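Local coordinates for carboxylesterase SOBER1 (Arabidopsis thaliana, PDB 6AVX), which hydrolyses short-chain carboxylic esters, shows phospholipase A2 activity, and dampens the hypersensitive response triggered by the bacterial effector AvrBsT, at residues 23-28 against 38-43; 187-192 against 197-202. The protein carries 1 engineered substitution. One frame throughout, in Å; residues are numbered along the deposited sequence.

Contact 1. Residues 23-28 against 38-43; sequences PIQTQF and WLFPSA
Gln25 and Trp38 bring the two backbones closest together, their CA atoms 7.5 Å apart, whereas the CA atoms of Ile24 and Phe40 lie 9.8 Å apart. Residues 23-27 coil with helical backbone angles in the loop after helix 18-21; residues 38-39 end an outer strand of the sheet, and 40-43 run on without regular structure. No hydrogen bond joins the segments; the contact is mainly side-chain packing. The indole of Trp38 is its centre. Gln25 CB sits over one face, 3.5 Å from the centroid of the five-membered ring, a CH-pi contact. With CG between the backbone N and the carbonyl carbon (chi1 72°), the rest of Gln25 slides across the indole, its amide plane inclined 29° to the ring and OE1 3.7 Å from Trp38 CD1. The amide then extends to Phe40, where NE2 comes 3.6 Å from CE2, while its hydrogen bond goes to the backbone O of Glu22. Glutamine suits this place because its methylenes cover an aromatic face while its amide serves the chain just before. At the far end of the indole, Trp38 CH2 points at the centre of the Phe28 ring, 3.7 Å from Phe28 CD1. This is a T-shaped stack: edge of tryptophan to face of phenylalanine, planes at 72°. Ile24 CB adds looser packing, 4.3 Å from Phe40 CE1, and the Phe40 ring also meets Trp10 of the neighbouring strand 7-11. Large aromatic side chains suit Trp38 and Phe40, whose CB bonds point toward the loop across a gap that no backbone hydrogen bond spans. This aromatic packing joins a connecting loop to edge strand 37-39 of the central parallel sheet of an alpha/beta-hydrolase fold.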
# COMPACT_ATOMS: atom_id res chain seq x y z
N PRO A 23 7.96 9.37 11.45
CA PRO A 23 7.68 10.81 11.37
C PRO A 23 6.69 11.20 10.30
O PRO A 23 6.19 12.34 10.34
CB PRO A 23 9.06 11.44 11.12
CG PRO A 23 10.01 10.46 11.73
CD PRO A 23 9.41 9.10 11.41
N ILE A 24 6.36 10.32 9.35
CA ILE A 24 5.29 10.64 8.40
C ILE A 24 4.04 11.09 9.13
O ILE A 24 3.33 11.98 8.66
CB ILE A 24 5.02 9.42 7.50
CG1 ILE A 24 6.14 9.27 6.48
CG2 ILE A 24 3.64 9.51 6.81
CD1 ILE A 24 6.07 8.01 5.65
N GLN A 25 3.75 10.50 10.29
CA GLN A 25 2.52 10.82 10.99
C GLN A 25 2.47 12.28 11.41
O GLN A 25 1.37 12.84 11.58
CB GLN A 25 2.31 9.91 12.20
CG GLN A 25 3.25 10.18 13.37
CD GLN A 25 3.22 9.03 14.37
OE1 GLN A 25 2.40 9.00 15.28
NE2 GLN A 25 4.09 8.06 14.17
N THR A 26 3.64 12.92 11.58
CA THR A 26 3.68 14.32 11.99
C THR A 26 3.26 15.26 10.88
O THR A 26 3.06 16.45 11.15
CB THR A 26 5.07 14.73 12.52
OG1 THR A 26 6.02 14.80 11.45
CG2 THR A 26 5.54 13.76 13.56
N GLN A 27 3.14 14.79 9.64
CA GLN A 27 2.59 15.60 8.57
C GLN A 27 1.07 15.57 8.54
O GLN A 27 0.45 16.34 7.79
CB GLN A 27 3.14 15.13 7.22
CG GLN A 27 4.63 15.36 7.08
CD GLN A 27 4.99 16.82 7.22
OE1 GLN A 27 4.32 17.68 6.65
NE2 GLN A 27 6.02 17.10 8.00
N PHE A 28 0.45 14.70 9.33
CA PHE A 28 -1.00 14.60 9.44
C PHE A 28 -1.37 15.39 10.69
O PHE A 28 -1.49 14.84 11.79
CB PHE A 28 -1.43 13.14 9.53
CG PHE A 28 -1.22 12.36 8.26
CD1 PHE A 28 0.05 12.08 7.79
CD2 PHE A 28 -2.31 11.88 7.54
CE1 PHE A 28 0.25 11.36 6.61
CE2 PHE A 28 -2.12 11.17 6.36
CZ PHE A 28 -0.84 10.91 5.90
N TRP A 38 -1.33 4.92 14.99
CA TRP A 38 -0.48 4.57 13.86
C TRP A 38 0.35 3.35 14.20
O TRP A 38 0.74 3.14 15.36
CB TRP A 38 0.49 5.70 13.56
CG TRP A 38 -0.13 6.94 13.04
CD1 TRP A 38 -0.76 7.91 13.76
CD2 TRP A 38 -0.16 7.37 11.68
NE1 TRP A 38 -1.19 8.91 12.93
CE2 TRP A 38 -0.82 8.62 11.65
CE3 TRP A 38 0.32 6.84 10.49
CZ2 TRP A 38 -1.02 9.32 10.47
CZ3 TRP A 38 0.13 7.55 9.33
CH2 TRP A 38 -0.54 8.78 9.33
N LEU A 39 0.67 2.56 13.18
CA LEU A 39 1.62 1.46 13.34
C LEU A 39 2.52 1.39 12.12
O LEU A 39 2.03 1.38 10.99
CB LEU A 39 0.88 0.15 13.55
CG LEU A 39 1.78 -1.02 13.92
CD1 LEU A 39 2.41 -0.82 15.29
CD2 LEU A 39 0.99 -2.31 13.89
N PHE A 40 3.82 1.37 12.37
CA PHE A 40 4.84 1.34 11.34
C PHE A 40 5.68 0.08 11.56
O PHE A 40 6.74 0.15 12.20
CB PHE A 40 5.73 2.57 11.42
CG PHE A 40 5.06 3.86 11.00
CD1 PHE A 40 5.30 4.39 9.76
CD2 PHE A 40 4.20 4.54 11.85
CE1 PHE A 40 4.70 5.57 9.36
CE2 PHE A 40 3.61 5.73 11.45
CZ PHE A 40 3.86 6.23 10.22
N PRO A 41 5.23 -1.07 11.06
CA PRO A 41 6.00 -2.32 11.24
C PRO A 41 7.25 -2.31 10.38
O PRO A 41 7.41 -1.47 9.48
CB PRO A 41 5.02 -3.40 10.79
CG PRO A 41 4.17 -2.71 9.78
CD PRO A 41 3.98 -1.32 10.34
N SER A 42 8.14 -3.28 10.63
CA SER A 42 9.36 -3.43 9.84
C SER A 42 9.38 -4.80 9.19
O SER A 42 9.14 -5.82 9.86
CB SER A 42 10.59 -3.27 10.72
OG SER A 42 10.71 -1.93 11.15
N ALA A 43 9.69 -4.83 7.91
CA ALA A 43 9.74 -6.08 7.18
C ALA A 43 10.91 -6.93 7.68
O ALA A 43 11.93 -6.40 8.15
CB ALA A 43 9.94 -5.82 5.69

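Contact 2. Residues 187-192 against 197-202; sequences KAYPGL and SNKELK
A capping box starts the C-terminal helix 198-212 where Tyr189, which ends edge strand 184-189, and Leu192, in the turn after it, pack against its first turn. Ser197 is the N-cap: its OG accepts from Glu200 N at 3.1 Å, and Glu200 OE2 in return takes the N-H of Ser197, also at 3.1 Å and with an angle of 157° at the hydrogen. Serine and glutamate suit these two positions, since each side chain meets a backbone N-H that the helix start leaves without a partner from a preceding turn. The same glutamate also packs on the strand end. Its CG stands anti to the backbone N (chi1 -178°), and the extended chain passes over one face of the Tyr189 ring, with CB 4.2 Å from the ring centroid in a CH-pi contact and offset toward the rim. Tyr189 OH comes 3.5 Å from Glu200 CA, and a water 2.7 Å from that OH donates to Glu200 O, so the phenol is tied to the helix backbone through solvent. Lys199 contributes its aliphatic part, CG lying 4.1 Å from Tyr189 CE1. Beyond the tyrosine, a type II beta turn from Tyr189 to Leu192 brings the leucine back to the helix start; Gly191 tolerates the positive phi required there. Leu192 CD2 touches Glu200 OE2 at 3.8 Å, placing a methyl beside the carboxylate. His194 and Asp162, charge-relay residues by similarity, have side chains about 7 Å from that of Leu192. The contact therefore closes the strand-to-helix connection that carries the probable catalytic histidine, a hallmark of alpha/beta hydrolases.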
# COMPACT_ATOMS: atom_id res chain seq x y z
N LYS A 187 -4.34 9.69 -8.34
CA LYS A 187 -3.86 11.06 -8.18
C LYS A 187 -2.44 11.13 -8.72
O LYS A 187 -1.51 10.59 -8.11
CB LYS A 187 -3.91 11.46 -6.71
CG LYS A 187 -3.63 12.92 -6.45
CD LYS A 187 -4.70 13.81 -7.05
CE LYS A 187 -4.47 15.27 -6.70
NZ LYS A 187 -4.98 16.17 -7.76
N ALA A 188 -2.28 11.78 -9.88
CA ALA A 188 -0.96 11.96 -10.48
C ALA A 188 -0.31 13.19 -9.89
O ALA A 188 -0.97 14.20 -9.63
CB ALA A 188 -1.07 12.13 -11.99
N TYR A 189 1.00 13.12 -9.71
CA TYR A 189 1.81 14.23 -9.21
C TYR A 189 2.80 14.62 -10.30
O TYR A 189 3.85 13.96 -10.44
CB TYR A 189 2.49 13.87 -7.89
CG TYR A 189 1.46 13.91 -6.80
CD1 TYR A 189 1.21 15.09 -6.13
CD2 TYR A 189 0.68 12.80 -6.49
CE1 TYR A 189 0.23 15.19 -5.18
CE2 TYR A 189 -0.31 12.88 -5.53
CZ TYR A 189 -0.53 14.08 -4.88
OH TYR A 189 -1.50 14.23 -3.92
N PRO A 190 2.50 15.63 -11.12
CA PRO A 190 3.40 16.00 -12.22
C PRO A 190 4.76 16.42 -11.69
O PRO A 190 4.87 17.20 -10.75
CB PRO A 190 2.68 17.15 -12.93
CG PRO A 190 1.59 17.57 -12.03
CD PRO A 190 1.24 16.40 -11.16
N GLY A 191 5.80 15.87 -12.30
CA GLY A 191 7.15 16.20 -11.93
C GLY A 191 7.71 15.44 -10.75
O GLY A 191 8.93 15.48 -10.53
N LEU A 192 6.88 14.75 -9.97
CA LEU A 192 7.37 13.98 -8.83
C LEU A 192 8.00 12.69 -9.33
O LEU A 192 7.49 12.05 -10.25
CB LEU A 192 6.20 13.68 -7.90
CG LEU A 192 6.54 12.92 -6.61
CD1 LEU A 192 7.40 13.76 -5.70
CD2 LEU A 192 5.27 12.51 -5.87
N SER A 197 5.98 13.48 -1.33
CA SER A 197 5.93 14.90 -1.04
C SER A 197 4.93 15.20 0.07
O SER A 197 3.98 14.45 0.29
CB SER A 197 5.55 15.69 -2.29
OG SER A 197 4.19 15.49 -2.60
N ASN A 198 5.16 16.30 0.78
CA ASN A 198 4.25 16.66 1.85
C ASN A 198 2.85 16.93 1.31
O ASN A 198 1.86 16.57 1.95
CB ASN A 198 4.78 17.86 2.64
CG ASN A 198 5.89 17.46 3.62
OD1 ASN A 198 6.05 16.29 3.96
ND2 ASN A 198 6.64 18.45 4.08
N LYS A 199 2.74 17.53 0.13
CA LYS A 199 1.42 17.78 -0.43
C LYS A 199 0.70 16.47 -0.73
O LYS A 199 -0.53 16.37 -0.58
CB LYS A 199 1.51 18.64 -1.69
CG LYS A 199 2.21 18.00 -2.87
CD LYS A 199 2.35 18.97 -4.04
CE LYS A 199 3.37 20.08 -3.76
NZ LYS A 199 4.76 19.55 -3.54
N GLU A 200 1.44 15.45 -1.17
CA GLU A 200 0.87 14.13 -1.40
C GLU A 200 0.29 13.56 -0.11
O GLU A 200 -0.81 12.98 -0.11
CB GLU A 200 1.98 13.26 -1.97
CG GLU A 200 1.60 11.87 -2.32
CD GLU A 200 2.82 11.06 -2.75
OE1 GLU A 200 2.62 9.98 -3.36
OE2 GLU A 200 3.96 11.49 -2.50
N LEU A 201 1.00 13.74 1.00
CA LEU A 201 0.51 13.28 2.30
C LEU A 201 -0.72 14.07 2.73
O LEU A 201 -1.66 13.49 3.28
CB LEU A 201 1.61 13.39 3.35
CG LEU A 201 2.82 12.48 3.15
CD1 LEU A 201 3.85 12.75 4.22
CD2 LEU A 201 2.39 11.02 3.17
N LYS A 202 -0.73 15.38 2.50
CA LYS A 202 -1.90 16.17 2.89
C LYS A 202 -3.13 15.72 2.12
O LYS A 202 -4.25 15.74 2.65
CB LYS A 202 -1.65 17.65 2.63
CG LYS A 202 -0.51 18.28 3.38
CD LYS A 202 -0.68 18.22 4.86
CE LYS A 202 0.44 19.00 5.54
NZ LYS A 202 0.34 18.96 7.01
O HOH W 1 -1.97 11.99 -2.58

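Contact 1 comes first along the chain and closes before contact 2 opens; their centres are 18 Å apart. They belong to the two outermost strands of one six-stranded parallel sheet, 37-39 for contact 1 and 184-189 for contact 2. What bridges them is helix 198-212, whose first turns meet residues 23-28. Lys202 NZ probably bonds to Gln27 O at 2.7 Å, Gln27 CB packs on Leu201 CD1, and Phe28 CZ lies 3.8 Å from Leu201 O. The early loop is thereby joined to the last helix, so that N-terminal and C-terminal parts of the fold are held together beside the sheet.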